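Local coordinates for beta-ketoacyl synthase (Pseudomonas aeruginosa, PDB 4CW4), which catalyses the condensation of acetyl-CoA with malonyl-ACP to give beta-acetoacetyl-ACP, the primer that starts bacterial fatty acid synthesis, at residues G280-A285 with L290-K295; G476-L479 with A484-L487; V57-G62 with A589-L594; E45-L50 with D76-Y81; M373-A378 with K561-A566. One frame throughout, in Å; residues are numbered along the deposited sequence. Where two conformers were deposited one is given.

Overall arrangement
Contacts 1 and 2 lie in the thiolase-like ketosynthase core, their centres about 14 Å apart, and touch where Leu293 CD2 meets Leu487 CD2; both lie near the inferred active-site Cys286, on helices 288-301 and 482-496. Contacts 3 and 4, with centres about 12 Å apart, form a second cluster, where the end of helix 565-590 meets helix 40-53, and Val57, just before strand 58-60, packs on Ile77 and Tyr81 of helix 74-87. Contact 5 sits about 37 Å from contact 3 between centres, yet both use helix 565-590, which thus spans much of the subunit. Along the chain contact 4 closes before contact 1 opens, and contacts 1, 2 and 5 fall between the segments of contact 3. Contacts 1 and 5 also touch the second subunit.

Contact 1: G280-A285 with L290-K295; sequences GSITGA and LYNLQK
Asn292 OD1 takes the backbone N-H of Ile282 in a bond of 2.9 Å (Ile282 N to Asn292 OD1), tying strand 280-283 to helix 290-295 within the thiolase-like fold of the ketosynthase. The segments lie on either side of the turn that carries Cys286, the inferred active-site cysteine, and the axes of strand and helix approach to 7.3 Å at 133°. The donor is tilted 16° from the carbonyl plane of the amide. At the other branch of the same amide, a water accepts from Asn292 ND2 and donates to Ile282 O at 2.8 Å, so both backbone polar groups of Ile282 are linked to one side chain, directly and through water.

Around this bond the isoleucine is packed by its two branches. CG1 lies anti to the carbonyl carbon (chi1 -46°) and carries CD1 to Lys295 CB at 3.5 Å, a tight fit, while Ile282 CG2 meets Tyr291 CB at 3.8 Å. Ile282 also packs on Ile282 of the second subunit, whose strand continues the sheet antiparallel across the dimer interface. Lys295 turns its chain at chi2 and sends NZ to Gln294 of that subunit. Farther toward the active-site turn, Gly284 takes part in a CH-pi contact: its CA lies over one face of the Tyr291 ring, offset toward the rim, 3.7 Å from the ring centroid.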
# COMPACT_ATOMS: atom_id res chain seq x y z
N GLY A 280 2.37 1.96 -9.43
CA GLY A 280 1.75 2.24 -8.16
C GLY A 280 1.25 0.95 -7.55
O GLY A 280 1.09 -0.04 -8.25
N SER A 281 0.99 0.97 -6.24
CA SER A 281 0.46 -0.18 -5.53
C SER A 281 -0.64 0.32 -4.63
O SER A 281 -0.37 1.03 -3.67
CB SER A 281 1.55 -0.85 -4.69
OG SER A 281 2.67 -1.25 -5.47
N ILE A 282 -1.88 -0.08 -4.95
CA ILE A 282 -3.05 0.44 -4.26
C ILE A 282 -3.62 -0.63 -3.36
O ILE A 282 -3.84 -1.74 -3.80
CB ILE A 282 -4.10 0.93 -5.25
CG1 ILE A 282 -3.43 1.80 -6.31
CG2 ILE A 282 -5.20 1.70 -4.51
CD1 ILE A 282 -4.36 2.42 -7.30
N THR A 283 -3.81 -0.32 -2.08
CA THR A 283 -4.45 -1.26 -1.16
C THR A 283 -5.83 -0.80 -0.68
O THR A 283 -6.12 0.39 -0.56
CB THR A 283 -3.55 -1.58 0.05
OG1 THR A 283 -3.13 -0.37 0.67
CG2 THR A 283 -2.34 -2.34 -0.39
N GLY A 284 -6.66 -1.81 -0.45
CA GLY A 284 -8.01 -1.67 0.04
C GLY A 284 -8.39 -2.97 0.74
O GLY A 284 -9.44 -3.54 0.46
N ALA A 285 -7.49 -3.46 1.58
CA ALA A 285 -7.71 -4.71 2.28
C ALA A 285 -8.08 -5.83 1.29
O ALA A 285 -7.42 -5.99 0.26
CB ALA A 285 -8.76 -4.53 3.39
N LEU A 290 -9.25 -5.02 -7.05
CA LEU A 290 -10.18 -4.14 -7.73
C LEU A 290 -9.76 -2.67 -7.60
O LEU A 290 -10.02 -1.89 -8.49
CB LEU A 290 -11.62 -4.36 -7.23
CG LEU A 290 -12.28 -5.69 -7.63
CD1 LEU A 290 -13.72 -5.75 -7.12
CD2 LEU A 290 -12.25 -5.87 -9.13
N TYR A 291 -9.12 -2.29 -6.49
CA TYR A 291 -8.58 -0.95 -6.38
C TYR A 291 -7.47 -0.69 -7.42
O TYR A 291 -7.44 0.36 -8.07
CB TYR A 291 -8.05 -0.70 -4.97
CG TYR A 291 -9.08 -0.51 -3.86
CD1 TYR A 291 -10.21 -1.29 -3.77
CD2 TYR A 291 -8.89 0.44 -2.89
CE1 TYR A 291 -11.13 -1.11 -2.75
CE2 TYR A 291 -9.79 0.62 -1.86
CZ TYR A 291 -10.92 -0.16 -1.80
OH TYR A 291 -11.84 0.01 -0.80
N ASN A 292 -6.58 -1.66 -7.61
CA ASN A 292 -5.58 -1.57 -8.66
C ASN A 292 -6.27 -1.53 -10.03
O ASN A 292 -5.85 -0.81 -10.94
CB ASN A 292 -4.60 -2.75 -8.59
CG ASN A 292 -3.52 -2.58 -7.55
OD1 ASN A 292 -3.12 -1.46 -7.21
ND2 ASN A 292 -3.02 -3.70 -7.05
N LEU A 293 -7.32 -2.32 -10.20
CA LEU A 293 -8.01 -2.40 -11.49
C LEU A 293 -8.72 -1.08 -11.80
O LEU A 293 -8.74 -0.66 -12.95
CB LEU A 293 -8.99 -3.58 -11.52
CG LEU A 293 -9.67 -3.90 -12.85
CD1 LEU A 293 -8.64 -4.27 -13.88
CD2 LEU A 293 -10.67 -5.04 -12.69
N GLN A 294 -9.24 -0.40 -10.78
CA GLN A 294 -9.86 0.90 -11.01
C GLN A 294 -8.84 1.88 -11.60
O GLN A 294 -9.13 2.63 -12.55
CB GLN A 294 -10.46 1.46 -9.73
CG GLN A 294 -11.31 2.71 -10.00
CD GLN A 294 -11.79 3.38 -8.73
OE1 GLN A 294 -10.98 3.93 -7.97
NE2 GLN A 294 -13.10 3.31 -8.46
N LYS A 295 -7.65 1.90 -11.00
CA LYS A 295 -6.58 2.73 -11.52
C LYS A 295 -6.23 2.33 -12.96
O LYS A 295 -6.05 3.20 -13.82
CB LYS A 295 -5.38 2.63 -10.59
CG LYS A 295 -4.17 3.46 -10.99
CD LYS A 295 -4.31 4.91 -10.60
CE LYS A 295 -3.16 5.71 -11.19
NZ LYS A 295 -3.21 7.14 -10.82
O HOH W 1 -1.75 -3.58 -4.10

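Contact 2: G476-L479 with A484-L487; sequences GHSL and ADQL
Ser478 OG donates to Asp485 OD2 at 2.7 Å, the one direct contact between the loop 476-479 and helix 484-487. The loop carries His477, predicted to be an active-site histidine of the ketosynthase, so this bond belongs to the immediate surroundings of the catalytic centre in the thiolase-like fold. The hydroxyl meets the carboxylate from above its plane, 46° out of it. With chi1 at 60°, OG sits between the backbone N and the carbonyl carbon of Ser478, which brings it to the helix.

A water reinforces the pair. It donates to Asp485 OD2 at 2.8 Å and to Gly476 O at 2.7 Å, and it accepts from Ser478 N; OD2 is therefore held by a hydroxyl and a water, and through this one water two backbone atoms of the loop are linked to OD2. In the next shell, the other oxygen of the buried carboxylate, OD1, accepts hydrogen bonds from Ser366, Gln368 and Asn19. These fix the rotation of the group, and their donors would be expected to stabilise its negative charge.

His477 points away from the helix and its side chain touches Cys286, while backbone bonds to Thr362 and Ala364 hold the residue from outside the loop. Its ring is engaged by the loop as well: Leu479 N donates to His477 ND1 at 3.1 Å, tilted 31° from the ring plane.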
# COMPACT_ATOMS: atom_id res chain seq x y z
N GLY A 476 -9.59 -20.59 -1.34
CA GLY A 476 -9.47 -19.78 -0.15
C GLY A 476 -9.35 -18.31 -0.49
O GLY A 476 -9.65 -17.89 -1.62
N HIS A 477 -8.95 -17.54 0.51
CA HIS A 477 -8.93 -16.09 0.47
C HIS A 477 -7.49 -15.60 0.41
O HIS A 477 -6.78 -15.62 1.41
CB HIS A 477 -9.61 -15.59 1.73
CG HIS A 477 -9.93 -14.13 1.71
ND1 HIS A 477 -9.30 -13.26 0.86
CD2 HIS A 477 -10.81 -13.40 2.43
CE1 HIS A 477 -9.80 -12.05 1.03
NE2 HIS A 477 -10.72 -12.10 1.98
N SER A 478 -7.07 -15.15 -0.77
CA SER A 478 -5.68 -14.72 -0.98
C SER A 478 -5.46 -13.23 -0.73
O SER A 478 -4.46 -12.65 -1.17
CB SER A 478 -5.22 -15.09 -2.39
OG SER A 478 -6.06 -14.45 -3.34
N LEU A 479 -6.37 -12.62 0.02
CA LEU A 479 -6.14 -11.28 0.58
C LEU A 479 -6.07 -10.26 -0.57
O LEU A 479 -7.07 -10.08 -1.25
CB LEU A 479 -4.91 -11.27 1.50
CG LEU A 479 -4.92 -12.26 2.67
CD1 LEU A 479 -3.77 -11.99 3.61
CD2 LEU A 479 -6.25 -12.26 3.44
N ALA A 484 -8.65 -10.82 -7.90
CA ALA A 484 -8.03 -11.30 -9.12
C ALA A 484 -8.35 -12.80 -9.33
O ALA A 484 -8.63 -13.22 -10.44
CB ALA A 484 -6.51 -11.09 -9.11
N ASP A 485 -8.32 -13.60 -8.27
CA ASP A 485 -8.78 -14.99 -8.37
C ASP A 485 -10.22 -15.02 -8.92
O ASP A 485 -10.57 -15.88 -9.74
CB ASP A 485 -8.77 -15.69 -7.00
CG ASP A 485 -7.38 -15.93 -6.44
OD1 ASP A 485 -6.40 -16.04 -7.22
OD2 ASP A 485 -7.28 -16.06 -5.19
N GLN A 486 -11.06 -14.11 -8.44
CA GLN A 486 -12.43 -13.99 -8.95
C GLN A 486 -12.48 -13.65 -10.43
O GLN A 486 -13.16 -14.32 -11.22
CB GLN A 486 -13.24 -12.96 -8.14
CG GLN A 486 -13.45 -13.31 -6.67
CD GLN A 486 -14.06 -12.13 -5.91
OE1 GLN A 486 -13.39 -11.13 -5.63
NE2 GLN A 486 -15.31 -12.23 -5.59
N LEU A 487 -11.79 -12.58 -10.82
CA LEU A 487 -11.80 -12.12 -12.21
C LEU A 487 -11.32 -13.22 -13.14
O LEU A 487 -11.93 -13.50 -14.16
CB LEU A 487 -10.93 -10.86 -12.37
CG LEU A 487 -10.78 -10.37 -13.83
CD1 LEU A 487 -12.13 -10.18 -14.46
CD2 LEU A 487 -9.96 -9.06 -13.93
O HOH W 2 -9.09 -15.71 -3.04

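Contact 3: V57-G62 with A589-L594; sequences VKAEGG and ALQGDL
Gln591, just past the end of helix 565-590, reaches across to the hairpin formed by strands 58-60 and 63-65. Its chain leaves CB with CG anti to the carbonyl carbon (chi1 -72°) and bends at chi2, which carries the amide toward the turn at Gly61 and Gly62. There CD lies 3.6 Å from Gly62 CA and, in the conformer described, OE1 accepts the backbone N-H of Gly62 at 3.0 Å. The bond is bent, 131° at the hydrogen, and the donor stands above the carbonyl plane, 41° out of it. NE2, on the far branch, lies 3.7 Å from Gly62 CA, so both branches of the amide border the same glycine.

The backbone of Gln591 adds a second meeting point. Its carbonyl O comes 3.3 Å from Ala59 CB, and the same methyl is 3.9 Å from Gln591 OE1. Gly592 closes the helix in a Schellman motif, with Gly592 N bonded back to Ala589 O; Tyr64 of the hairpin also touches the Gln591 side chain. A small methyl against polar oxygens and a single bent hydrogen bond at the protein surface imply a modest join; Gln591 also has a second conformer, so this bond may not be permanent.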
# COMPACT_ATOMS: atom_id res chain seq x y z
N VAL A 57 5.03 -36.53 -12.60
CA VAL A 57 5.51 -37.14 -13.82
C VAL A 57 6.62 -36.28 -14.39
O VAL A 57 6.69 -35.10 -14.10
CB VAL A 57 4.41 -37.35 -14.90
CG1 VAL A 57 3.26 -38.19 -14.36
CG2 VAL A 57 3.92 -36.04 -15.44
N LYS A 58 7.47 -36.89 -15.19
CA LYS A 58 8.56 -36.19 -15.83
C LYS A 58 8.17 -35.92 -17.28
O LYS A 58 7.78 -36.84 -18.01
CB LYS A 58 9.83 -37.05 -15.77
CG LYS A 58 11.08 -36.43 -16.37
CD LYS A 58 12.24 -37.42 -16.23
CE LYS A 58 13.57 -36.85 -16.70
NZ LYS A 58 14.03 -35.68 -15.89
N ALA A 59 8.26 -34.66 -17.69
CA ALA A 59 8.00 -34.28 -19.07
C ALA A 59 9.25 -34.57 -19.90
O ALA A 59 10.27 -33.90 -19.77
CB ALA A 59 7.63 -32.81 -19.15
N GLU A 60 9.16 -35.60 -20.74
CA GLU A 60 10.30 -36.04 -21.55
C GLU A 60 9.93 -36.06 -23.01
O GLU A 60 9.20 -36.94 -23.45
CB GLU A 60 10.75 -37.46 -21.15
CG GLU A 60 12.06 -37.92 -21.84
CD GLU A 60 13.25 -37.16 -21.31
OE1 GLU A 60 13.43 -37.11 -20.08
OE2 GLU A 60 13.99 -36.58 -22.12
N GLY A 61 10.44 -35.07 -23.75
CA GLY A 61 10.25 -34.99 -25.19
C GLY A 61 8.80 -35.03 -25.60
O GLY A 61 8.42 -35.78 -26.50
N GLY A 62 7.97 -34.22 -24.94
CA GLY A 62 6.56 -34.14 -25.27
C GLY A 62 5.74 -35.28 -24.69
O GLY A 62 4.52 -35.25 -24.77
N ALA A 589 4.50 -24.53 -21.51
CA ALA A 589 4.21 -24.43 -20.08
C ALA A 589 3.71 -25.76 -19.53
O ALA A 589 4.04 -26.13 -18.40
CB ALA A 589 3.21 -23.30 -19.82
N LEU A 590 2.95 -26.50 -20.34
CA LEU A 590 2.44 -27.80 -19.95
C LEU A 590 3.61 -28.74 -19.68
O LEU A 590 3.53 -29.60 -18.80
CB LEU A 590 1.52 -28.38 -21.04
CG LEU A 590 0.13 -27.76 -21.05
CD1 LEU A 590 -0.62 -28.10 -22.35
CD2 LEU A 590 -0.67 -28.22 -19.83
N GLN A 591 4.69 -28.55 -20.43
CA GLN A 591 5.88 -29.38 -20.32
C GLN A 591 6.82 -28.92 -19.21
O GLN A 591 7.87 -29.52 -18.98
CB GLN A 591 6.61 -29.41 -21.66
CG GLN A 591 5.91 -30.21 -22.73
CD GLN A 591 6.24 -31.68 -22.66
OE1 GLN A 591 7.37 -32.09 -22.95
NE2 GLN A 591 5.27 -32.48 -22.26
N GLY A 592 6.45 -27.84 -18.52
CA GLY A 592 7.28 -27.29 -17.47
C GLY A 592 8.33 -26.31 -17.96
O GLY A 592 9.23 -25.91 -17.22
N ASP A 593 8.20 -25.88 -19.21
CA ASP A 593 9.15 -24.97 -19.82
C ASP A 593 8.57 -23.56 -19.77
O ASP A 593 7.91 -23.11 -20.69
CB ASP A 593 9.38 -25.42 -21.27
CG ASP A 593 10.42 -24.61 -22.01
OD1 ASP A 593 11.09 -23.75 -21.41
OD2 ASP A 593 10.60 -24.88 -23.22
N LEU A 594 8.80 -22.88 -18.64
CA LEU A 594 8.10 -21.64 -18.31
C LEU A 594 8.91 -20.38 -18.66
O LEU A 594 8.34 -19.29 -18.79
CB LEU A 594 7.73 -21.63 -16.82
CG LEU A 594 6.71 -22.69 -16.41
CD1 LEU A 594 6.57 -22.73 -14.88
CD2 LEU A 594 5.37 -22.41 -17.08

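Contact 4: E45-L50 with D76-Y81; sequences ETLAGL and DIERRY. With SO4 (sulfate ion), chain B.
Two helices of the N-terminal region, 40-53 and 74-87, pack through Leu47, Ala48 and Ile77 and the aliphatic stem of Glu78, their segment axes 9.1 Å apart and inclined at 62°. Leu47 CD1 lies 3.7 Å from Glu78 CG. With CG anti to the backbone N (chi1 177°) and the chain extended beyond it, Glu78 presents methylenes to the leucine and takes its carboxylate on to Arg43, a salt bridge, and to Gln44. Beside the leucine contact, at the next residue of the first helix, Ala48 CB meets Ile77 CD1 at 4.1 Å. No hydrogen bond links the segments.

On helix 74-87 a sulfate, probably from the crystallisation liquor, is held by Arg80 and Tyr81. Arg80 NE donates to sulfate O3 at 3.0 Å and NH2 to O1 at 3.2 Å, both nearly straight, while Tyr81 OH donates a hydrogen bond to sulfate O2 at 2.8 Å. Arg84 and the backbone N of Glu67 bind the anion too, and Asp68 forms a salt bridge with Arg80.

Beyond the pair, Leu47 also packs on Ile85 and Phe86 farther along helix 74-87, Ile77 on Leu72 of strand 71-72, and Thr46 and Leu50 on helix 28-33.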
# COMPACT_ATOMS: atom_id res chain seq x y z
N GLU A 45 -5.61 -32.80 -20.25
CA GLU A 45 -4.55 -31.84 -20.53
C GLU A 45 -4.19 -31.06 -19.26
O GLU A 45 -3.01 -30.90 -18.93
CB GLU A 45 -4.99 -30.86 -21.61
CG GLU A 45 -3.88 -29.90 -22.00
CD GLU A 45 -4.34 -28.88 -23.01
OE1 GLU A 45 -5.29 -28.10 -22.71
OE2 GLU A 45 -3.74 -28.85 -24.10
N THR A 46 -5.19 -30.56 -18.56
CA THR A 46 -4.93 -29.82 -17.32
C THR A 46 -4.29 -30.71 -16.26
O THR A 46 -3.35 -30.28 -15.60
CB THR A 46 -6.21 -29.19 -16.80
OG1 THR A 46 -6.63 -28.16 -17.71
CG2 THR A 46 -6.01 -28.58 -15.42
N LEU A 47 -4.79 -31.93 -16.10
CA LEU A 47 -4.18 -32.88 -15.17
C LEU A 47 -2.73 -33.20 -15.50
O LEU A 47 -1.89 -33.27 -14.61
CB LEU A 47 -5.01 -34.17 -15.06
CG LEU A 47 -6.39 -34.07 -14.40
CD1 LEU A 47 -7.11 -35.43 -14.41
CD2 LEU A 47 -6.32 -33.52 -12.99
N ALA A 48 -2.44 -33.41 -16.78
CA ALA A 48 -1.06 -33.63 -17.18
C ALA A 48 -0.18 -32.44 -16.80
O ALA A 48 0.92 -32.60 -16.28
CB ALA A 48 -0.98 -33.90 -18.67
N GLY A 49 -0.66 -31.23 -17.06
CA GLY A 49 0.08 -30.03 -16.69
C GLY A 49 0.32 -29.90 -15.19
O GLY A 49 1.42 -29.55 -14.76
N LEU A 50 -0.71 -30.21 -14.40
CA LEU A 50 -0.56 -30.23 -12.94
C LEU A 50 0.44 -31.30 -12.53
O LEU A 50 1.27 -31.05 -11.67
CB LEU A 50 -1.91 -30.50 -12.27
CG LEU A 50 -2.81 -29.28 -12.17
CD1 LEU A 50 -4.25 -29.67 -11.82
CD2 LEU A 50 -2.26 -28.31 -11.12
N ASP A 76 -3.66 -42.05 -19.22
CA ASP A 76 -3.01 -42.84 -18.18
C ASP A 76 -2.73 -41.98 -16.96
O ASP A 76 -2.81 -42.44 -15.84
CB ASP A 76 -1.70 -43.45 -18.70
CG ASP A 76 -1.90 -44.36 -19.91
OD1 ASP A 76 -2.96 -45.02 -20.04
OD2 ASP A 76 -0.96 -44.43 -20.72
N ILE A 77 -2.39 -40.71 -17.18
CA ILE A 77 -2.09 -39.82 -16.07
C ILE A 77 -3.33 -39.60 -15.22
O ILE A 77 -3.25 -39.60 -14.00
CB ILE A 77 -1.50 -38.49 -16.54
CG1 ILE A 77 -0.07 -38.73 -17.03
CG2 ILE A 77 -1.54 -37.42 -15.41
CD1 ILE A 77 0.61 -37.52 -17.64
N GLU A 78 -4.47 -39.41 -15.85
CA GLU A 78 -5.71 -39.23 -15.11
C GLU A 78 -6.01 -40.45 -14.26
O GLU A 78 -6.32 -40.33 -13.09
CB GLU A 78 -6.87 -38.93 -16.03
CG GLU A 78 -8.20 -38.80 -15.31
CD GLU A 78 -9.35 -38.57 -16.25
OE1 GLU A 78 -9.38 -39.16 -17.35
OE2 GLU A 78 -10.25 -37.82 -15.88
N ARG A 79 -5.94 -41.64 -14.86
CA ARG A 79 -6.17 -42.86 -14.11
C ARG A 79 -5.23 -42.97 -12.91
O ARG A 79 -5.65 -43.23 -11.79
CB ARG A 79 -5.99 -44.07 -15.04
CG ARG A 79 -5.74 -45.39 -14.32
CD ARG A 79 -5.18 -46.41 -15.28
NE ARG A 79 -3.91 -46.93 -14.80
CZ ARG A 79 -2.71 -46.47 -15.15
NH1 ARG A 79 -2.58 -45.46 -16.00
NH2 ARG A 79 -1.61 -47.04 -14.65
N ARG A 80 -3.94 -42.77 -13.17
CA ARG A 80 -2.90 -43.05 -12.20
C ARG A 80 -2.71 -41.97 -11.13
O ARG A 80 -2.40 -42.30 -9.99
CB ARG A 80 -1.59 -43.25 -12.95
CG ARG A 80 -0.45 -43.83 -12.14
CD ARG A 80 0.58 -44.42 -13.08
NE ARG A 80 1.79 -44.84 -12.38
CZ ARG A 80 2.64 -45.75 -12.84
NH1 ARG A 80 2.41 -46.37 -14.00
NH2 ARG A 80 3.72 -46.06 -12.14
N TYR A 81 -2.90 -40.71 -11.51
CA TYR A 81 -2.52 -39.60 -10.64
C TYR A 81 -3.66 -38.68 -10.21
O TYR A 81 -3.45 -37.83 -9.37
CB TYR A 81 -1.43 -38.74 -11.30
CG TYR A 81 -0.17 -39.49 -11.64
CD1 TYR A 81 0.84 -39.66 -10.71
CD2 TYR A 81 0.03 -40.02 -12.91
CE1 TYR A 81 2.01 -40.36 -11.02
CE2 TYR A 81 1.17 -40.71 -13.23
CZ TYR A 81 2.16 -40.88 -12.28
OH TYR A 81 3.30 -41.56 -12.61
S SO4 B . 4.16 -43.26 -9.57
O1 SO4 B . 4.70 -44.62 -9.45
O2 SO4 B . 4.92 -42.52 -10.56
O3 SO4 B . 2.75 -43.33 -9.97
O4 SO4 B . 4.28 -42.59 -8.27

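Contact 5: M373-A378 with K561-A566; sequences MDDELA and KRHGQA
Strand 366-374 passes here directly into helix 375-381, and the CA atoms nearest across the contact are those of Glu376, in that helix, and His563, 8.4 Å apart; at His563 helix 552-563 ends, and Gly564, at positive phi, occupies the N-cap position of helix 565-590. Asp374 caps helix 375-381 at the N-cap position, its OD1 accepting from Leu377 N at 2.9 Å.

The contact centres on Asp375 OD2, which two donors grip. His563 NE2 gives a hydrogen bond of 2.7 Å to Asp375 OD2 on its anti side, and Arg562 NH1 forms a salt bridge of 3.1 Å with the same oxygen on its syn side. They come from opposite faces of the carboxylate plane, yet each keeps the oxygen near its own plane, at the edge of the imidazole and of the guanidinium. Chi1 of Asp375 is 60°, which turns the carboxylate toward the histidine. The imidazole is steadied from within its own helix end, for Arg562 CG lies over the centre of one ring face, 3.8 Å above it. Carboxylate and ring planes stand 48° apart. The carboxylate would be expected to favour a protonated His563, though the nearby Arg562 would partly offset this.

Other partners complete the network: Asp375 OD1 accepts from Leu9 N, while Arg562 NE makes a salt bridge with Asp636 of the second subunit and NH2 reaches Ser7 O. The junction thus joins the strand-to-helix turn at 374-375 to the break between helices 552-563 and 565-590, with the N-terminal residues before strand 10-19 and the C-terminal tail of the other subunit close by.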
# COMPACT_ATOMS: atom_id res chain seq x y z
N MET A 373 -5.12 -3.71 -22.63
CA MET A 373 -4.76 -2.72 -23.64
C MET A 373 -5.97 -1.91 -23.99
O MET A 373 -7.08 -2.39 -23.86
CB MET A 373 -4.27 -3.39 -24.92
CG MET A 373 -2.94 -4.08 -24.81
SD MET A 373 -2.46 -4.80 -26.39
CE MET A 373 -0.83 -5.42 -25.90
N ASP A 374 -5.77 -0.69 -24.47
CA ASP A 374 -6.87 0.01 -25.11
C ASP A 374 -7.28 -0.72 -26.39
O ASP A 374 -6.49 -1.44 -27.01
CB ASP A 374 -6.53 1.47 -25.40
CG ASP A 374 -5.49 1.65 -26.47
OD1 ASP A 374 -5.85 1.73 -27.68
OD2 ASP A 374 -4.30 1.74 -26.10
N ASP A 375 -8.52 -0.52 -26.79
CA ASP A 375 -9.08 -1.23 -27.92
C ASP A 375 -8.37 -0.96 -29.23
O ASP A 375 -8.26 -1.84 -30.07
CB ASP A 375 -10.58 -0.92 -28.07
CG ASP A 375 -10.88 0.55 -28.29
OD1 ASP A 375 -10.58 1.36 -27.40
OD2 ASP A 375 -11.52 0.90 -29.31
N GLU A 376 -7.90 0.26 -29.42
CA GLU A 376 -7.25 0.61 -30.67
C GLU A 376 -5.91 -0.12 -30.81
O GLU A 376 -5.59 -0.66 -31.87
CB GLU A 376 -7.07 2.12 -30.74
CG GLU A 376 -6.52 2.64 -32.04
CD GLU A 376 -6.56 4.15 -32.07
OE1 GLU A 376 -5.68 4.79 -31.45
OE2 GLU A 376 -7.48 4.70 -32.72
N LEU A 377 -5.12 -0.13 -29.74
CA LEU A 377 -3.85 -0.84 -29.76
C LEU A 377 -4.08 -2.35 -29.92
O LEU A 377 -3.34 -3.02 -30.65
CB LEU A 377 -3.06 -0.55 -28.47
CG LEU A 377 -1.69 -1.22 -28.40
CD1 LEU A 377 -0.75 -0.69 -29.49
CD2 LEU A 377 -1.08 -1.08 -27.01
N ALA A 378 -5.06 -2.90 -29.21
CA ALA A 378 -5.38 -4.33 -29.34
C ALA A 378 -5.69 -4.67 -30.80
O ALA A 378 -5.21 -5.66 -31.33
CB ALA A 378 -6.53 -4.70 -28.43
N LYS A 561 -18.28 -2.40 -33.94
CA LYS A 561 -19.12 -1.22 -34.13
C LYS A 561 -18.27 0.04 -34.25
O LYS A 561 -18.51 0.87 -35.12
CB LYS A 561 -20.12 -1.10 -32.98
CG LYS A 561 -21.04 0.12 -33.05
CD LYS A 561 -21.92 0.10 -34.27
CE LYS A 561 -23.02 1.14 -34.14
NZ LYS A 561 -23.63 1.46 -35.46
N ARG A 562 -17.29 0.19 -33.37
CA ARG A 562 -16.45 1.38 -33.38
C ARG A 562 -15.53 1.44 -34.59
O ARG A 562 -15.42 2.48 -35.22
CB ARG A 562 -15.62 1.48 -32.10
CG ARG A 562 -14.57 2.58 -32.13
CD ARG A 562 -13.86 2.71 -30.77
NE ARG A 562 -14.67 3.45 -29.82
CZ ARG A 562 -14.36 3.63 -28.54
NH1 ARG A 562 -13.27 3.07 -28.04
NH2 ARG A 562 -15.15 4.35 -27.76
N HIS A 563 -14.88 0.32 -34.92
CA HIS A 563 -13.78 0.36 -35.88
C HIS A 563 -14.15 -0.05 -37.30
O HIS A 563 -13.40 0.25 -38.22
CB HIS A 563 -12.62 -0.50 -35.36
CG HIS A 563 -12.04 0.01 -34.08
ND1 HIS A 563 -11.22 1.11 -34.02
CD2 HIS A 563 -12.18 -0.44 -32.81
CE1 HIS A 563 -10.87 1.32 -32.76
NE2 HIS A 563 -11.44 0.40 -32.01
N GLY A 564 -15.28 -0.73 -37.46
CA GLY A 564 -15.78 -1.11 -38.78
C GLY A 564 -15.31 -2.46 -39.28
O GLY A 564 -14.33 -3.02 -38.78
N GLN A 565 -15.97 -2.99 -40.30
CA GLN A 565 -15.71 -4.36 -40.73
C GLN A 565 -14.34 -4.55 -41.39
O GLN A 565 -13.73 -5.60 -41.23
CB GLN A 565 -16.86 -4.91 -41.59
CG GLN A 565 -17.31 -4.05 -42.77
CD GLN A 565 -18.43 -4.71 -43.57
OE1 GLN A 565 -19.03 -5.68 -43.10
NE2 GLN A 565 -18.71 -4.20 -44.79
N ALA A 566 -13.84 -3.57 -42.14
CA ALA A 566 -12.52 -3.74 -42.76
C ALA A 566 -11.40 -3.83 -41.72
O ALA A 566 -10.52 -4.70 -41.79
CB ALA A 566 -12.23 -2.65 -43.75